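Local coordinates for amino acid ABC transporter, periplasmic amino acid-binding protein, putative (Streptococcus pneumoniae, PDB 4I62) that probably serves as the substrate-binding component of an amino acid ABC transporter, holding L-arginine in a cleft between two lobes, at residues A[76-81]-A[239-244]; A[185-188]-A[194-197]. One frame throughout, in Å; residues are numbered along the deposited sequence.

Contact 1: A[76-81]-A[239-244]; sequences ATELGV and KEAVDK
Glu78 leaves its helix with CG anti to the backbone N (chi1 175°), then bends at CG (chi2 63°), which swings the carboxylate across the aliphatic end of Lys244; the lysine itself stays extended until a last turn at CE (chi4 -52°). This is a helix-helix contact in one lobe of the type II periplasmic-binding-protein fold, joining the last turn of helix 67-79 to helix 236-251. The two side chains cross at about a right angle. OE1 of Glu78 lies 3.5 Å from NZ of Lys244, a salt bridge whose hydrogen bond is long and weak, while OE2 of Glu78 rests 3.5 Å from the methylene CD of Lys244. The lysine is modelled in two conformers and the pairing belongs to the one described, so the bridge is probably a loose tie rather than a fixed clamp. Closer to the core the contact turns apolar. CB of Ala241 points at the other helix and receives the CD2 methyl of Leu79 at 3.6 Å, and the small alanine lets this branch come in close. Leu79 sets out past the opposing helix, but its end turns back to it; the side chain also touches Leu41 of strand 40-45 and Ile32. Glu78 CG passes the backbone O of Ala241 at 4.1 Å, a loose van der Waals approach; that oxygen accepts a hydrogen bond from Thr245 OG1. Val242, on the far side of its helix, packs on Val229 of strand 226-232. Just beyond Leu79 the chain turns away through a Schellman motif: Gly80, with positive phi, gives its N to Thr77 O at 3.1 Å, and Val81 N reaches back to Ala76 O, also at 3.1 Å.

Contact 2: A[185-188]-A[194-197]; sequences TDLK and AVIF
Leu187 meets strand 194-198 at two points: its CD1 methyl sits 3.8 Å from the backbone N of Ala194 and 4.0 Å from Ala194 CA, and its CB faces CG2 of Val195 at 4.2 Å. The setting is a beta-alpha-beta crossover in the second lobe of the type II periplasmic-binding-protein fold, in which helix 180-188 links strand 173-177 to strand 194-198, with strand 152-156 running between the two and parallel to both. All the touching residues are buried, and across the contact the chemistry is purely van der Waals. Leucine CG stands anti to the backbone N (chi1 178°), and a chi2 of 61° carries CD1 over the main chain where the strand begins, so this methyl meets backbone rather than another side chain. CB of Ala194 points away from the helix; CB of Val195 points toward it. The valine's two methyls divide the work, and CG2 is the one turned to Leu187.

One shell further out, Val195 also touches Leu183, one turn before Leu187 on helix 180-188, and Phe197 packs on Ile184 and meets the ring of Phe205. The strand is fixed from both edges: Ala194 and Ile196 share backbone hydrogen bonds with Gly154, Val195 with Ile133, and Phe197 with Lys131. The helix is tied in by Lys135, whose NZ hydrogen-bonds the carbonyl oxygens of both Leu187 and Lys188; a positive charge there would probably suit the helix's C-terminal end. Phe197 is in turn held against the valine's other methyl: CG1 of Val195, anti to its own backbone N (chi1 176°), stands 3.5 Å above the phenyl plane of Phe197, offset toward the rim of the ring.

The two contacts lie on opposite sides of the chain's centre, about 37 Å apart between centres and about 23 Å between nearest atoms, one in each lobe. Contact 1 joins two helices far apart in sequence, bringing a late part of the chain back to the first lobe; contact 2 closes a short helix-loop-strand step and lies in sequence between the two segments of contact 1. They share no helix or strand. Contact 1 is only partly buried and grades from an apolar patch to a weak charged pair at the surface, whereas contact 2 is buried and apolar. In contact 2 the Val195 side chain is about 11 Å from the bound arginine.

Contact 1: A[76-81]-A[239-244]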
# COMPACT_ATOMS: atom_id res chain seq x y z
N ALA A 76 -16.36 -4.82 -8.28
CA ALA A 76 -16.73 -5.83 -9.27
C ALA A 76 -18.23 -6.11 -9.18
O ALA A 76 -18.89 -6.22 -10.21
CB ALA A 76 -15.93 -7.10 -9.05
N THR A 77 -18.79 -6.19 -7.97
CA THR A 77 -20.23 -6.41 -7.77
C THR A 77 -21.02 -5.24 -8.39
O THR A 77 -22.04 -5.46 -9.09
CB THR A 77 -20.57 -6.51 -6.25
OG1 THR A 77 -19.96 -7.69 -5.72
CG2 THR A 77 -22.07 -6.56 -6.03
N GLU A 78 -20.57 -4.01 -8.16
CA GLU A 78 -21.20 -2.81 -8.75
C GLU A 78 -21.24 -2.89 -10.28
O GLU A 78 -22.26 -2.53 -10.88
CB GLU A 78 -20.48 -1.53 -8.29
CG GLU A 78 -20.98 -0.24 -8.96
CD GLU A 78 -22.43 0.05 -8.65
OE1 GLU A 78 -22.87 -0.26 -7.52
OE2 GLU A 78 -23.13 0.61 -9.53
N LEU A 79 -20.17 -3.38 -10.89
CA LEU A 79 -20.06 -3.51 -12.33
C LEU A 79 -20.74 -4.77 -12.88
O LEU A 79 -20.87 -4.92 -14.09
CB LEU A 79 -18.59 -3.54 -12.72
CG LEU A 79 -17.79 -2.26 -12.46
CD1 LEU A 79 -16.29 -2.47 -12.66
CD2 LEU A 79 -18.27 -1.16 -13.39
N GLY A 80 -21.17 -5.68 -12.01
CA GLY A 80 -21.78 -6.93 -12.44
C GLY A 80 -20.82 -7.93 -13.09
O GLY A 80 -21.24 -8.73 -13.94
N VAL A 81 -19.56 -7.91 -12.68
CA VAL A 81 -18.52 -8.76 -13.28
C VAL A 81 -17.79 -9.54 -12.21
O VAL A 81 -17.85 -9.24 -11.03
CB VAL A 81 -17.51 -7.94 -14.14
CG1 VAL A 81 -18.22 -7.20 -15.26
CG2 VAL A 81 -16.70 -6.93 -13.26
N LYS A 239 -14.31 5.38 -13.55
CA LYS A 239 -14.10 6.22 -12.36
C LYS A 239 -15.42 6.42 -11.61
O LYS A 239 -15.46 6.38 -10.37
CB LYS A 239 -13.44 7.57 -12.73
CG LYS A 239 -13.23 8.55 -11.54
CD LYS A 239 -12.34 9.75 -11.87
CE LYS A 239 -12.47 10.89 -10.83
NZ LYS A 239 -12.24 10.49 -9.39
N GLU A 240 -16.51 6.66 -12.34
CA GLU A 240 -17.82 6.81 -11.69
C GLU A 240 -18.19 5.59 -10.85
O GLU A 240 -18.68 5.71 -9.70
CB GLU A 240 -18.93 7.10 -12.71
CG GLU A 240 -20.32 7.00 -12.06
CD GLU A 240 -21.45 7.26 -13.02
OE1 GLU A 240 -21.20 7.33 -14.25
OE2 GLU A 240 -22.60 7.40 -12.56
N ALA A 241 -18.06 4.41 -11.45
CA ALA A 241 -18.39 3.21 -10.73
C ALA A 241 -17.54 3.03 -9.48
O ALA A 241 -18.07 2.64 -8.42
CB ALA A 241 -18.28 1.99 -11.64
N VAL A 242 -16.24 3.28 -9.61
CA VAL A 242 -15.36 3.17 -8.48
C VAL A 242 -15.74 4.19 -7.41
O VAL A 242 -15.80 3.85 -6.21
CB VAL A 242 -13.89 3.32 -8.95
CG1 VAL A 242 -12.99 3.36 -7.75
CG2 VAL A 242 -13.48 2.18 -9.85
N ASP A 243 -15.97 5.43 -7.81
CA ASP A 243 -16.28 6.48 -6.83
C ASP A 243 -17.64 6.28 -6.17
O ASP A 243 -17.78 6.60 -4.99
CB ASP A 243 -16.18 7.86 -7.50
CG ASP A 243 -14.73 8.29 -7.68
OD1 ASP A 243 -13.82 7.55 -7.22
OD2 ASP A 243 -14.47 9.34 -8.24
N LYS A 244 -18.64 5.77 -6.90
CA LYS A 244 -19.92 5.43 -6.29
C LYS A 244 -19.70 4.41 -5.17
O LYS A 244 -20.32 4.48 -4.11
CB LYS A 244 -20.86 4.86 -7.35
CG LYS A 244 -22.17 4.33 -6.80
CD LYS A 244 -22.98 3.67 -7.92
CE LYS A 244 -24.40 3.33 -7.48
NZ LYS A 244 -24.43 2.55 -6.22

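Contact 2: A[185-188]-A[194-197]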
# COMPACT_ATOMS: atom_id res chain seq x y z
N THR A 185 13.22 -8.36 6.86
CA THR A 185 14.36 -9.24 7.13
C THR A 185 15.67 -8.44 7.25
O THR A 185 16.47 -8.71 8.16
CB THR A 185 14.47 -10.30 6.02
OG1 THR A 185 13.26 -11.07 6.02
CG2 THR A 185 15.66 -11.20 6.24
N ASP A 186 15.88 -7.45 6.39
CA ASP A 186 17.10 -6.65 6.47
C ASP A 186 17.13 -5.81 7.74
O ASP A 186 18.21 -5.60 8.33
CB ASP A 186 17.20 -5.70 5.28
CG ASP A 186 17.81 -6.30 4.06
OD1 ASP A 186 18.08 -7.52 4.04
OD2 ASP A 186 18.03 -5.53 3.10
N LEU A 187 15.98 -5.33 8.20
CA LEU A 187 15.93 -4.57 9.44
C LEU A 187 16.24 -5.47 10.63
O LEU A 187 17.04 -5.12 11.52
CB LEU A 187 14.55 -3.93 9.58
CG LEU A 187 14.33 -3.13 10.87
CD1 LEU A 187 15.29 -1.95 10.99
CD2 LEU A 187 12.89 -2.63 10.92
N LYS A 188 15.72 -6.69 10.62
CA LYS A 188 16.06 -7.66 11.65
C LYS A 188 17.55 -8.02 11.67
O LYS A 188 18.15 -8.15 12.74
CB LYS A 188 15.23 -8.91 11.45
CG LYS A 188 13.78 -8.77 11.84
CD LYS A 188 12.93 -9.91 11.29
CE LYS A 188 11.51 -9.85 11.77
NZ LYS A 188 11.33 -10.30 13.21
N ALA A 194 16.58 1.34 9.66
CA ALA A 194 15.19 1.81 9.71
C ALA A 194 14.57 1.55 8.36
O ALA A 194 15.28 1.55 7.33
CB ALA A 194 15.11 3.30 10.01
N VAL A 195 13.26 1.35 8.34
CA VAL A 195 12.49 1.26 7.10
C VAL A 195 11.34 2.25 7.18
O VAL A 195 10.67 2.37 8.21
CB VAL A 195 11.96 -0.18 6.87
CG1 VAL A 195 11.08 -0.25 5.62
CG2 VAL A 195 13.11 -1.16 6.78
N ILE A 196 11.09 2.97 6.08
CA ILE A 196 9.98 3.91 6.01
C ILE A 196 8.72 3.21 5.54
O ILE A 196 8.71 2.65 4.42
CB ILE A 196 10.28 5.10 5.06
CG1 ILE A 196 11.65 5.73 5.33
CG2 ILE A 196 9.16 6.13 5.12
CD1 ILE A 196 12.02 6.82 4.35
N PHE A 197 7.65 3.24 6.33
CA PHE A 197 6.36 2.71 5.92
C PHE A 197 5.25 3.63 6.42
O PHE A 197 5.36 4.24 7.49
CB PHE A 197 6.05 1.32 6.55
CG PHE A 197 6.76 0.14 5.95
CD1 PHE A 197 6.82 -0.08 4.60
CD2 PHE A 197 7.37 -0.78 6.79
CE1 PHE A 197 7.50 -1.22 4.08
CE2 PHE A 197 7.99 -1.91 6.28
CZ PHE A 197 8.05 -2.14 4.94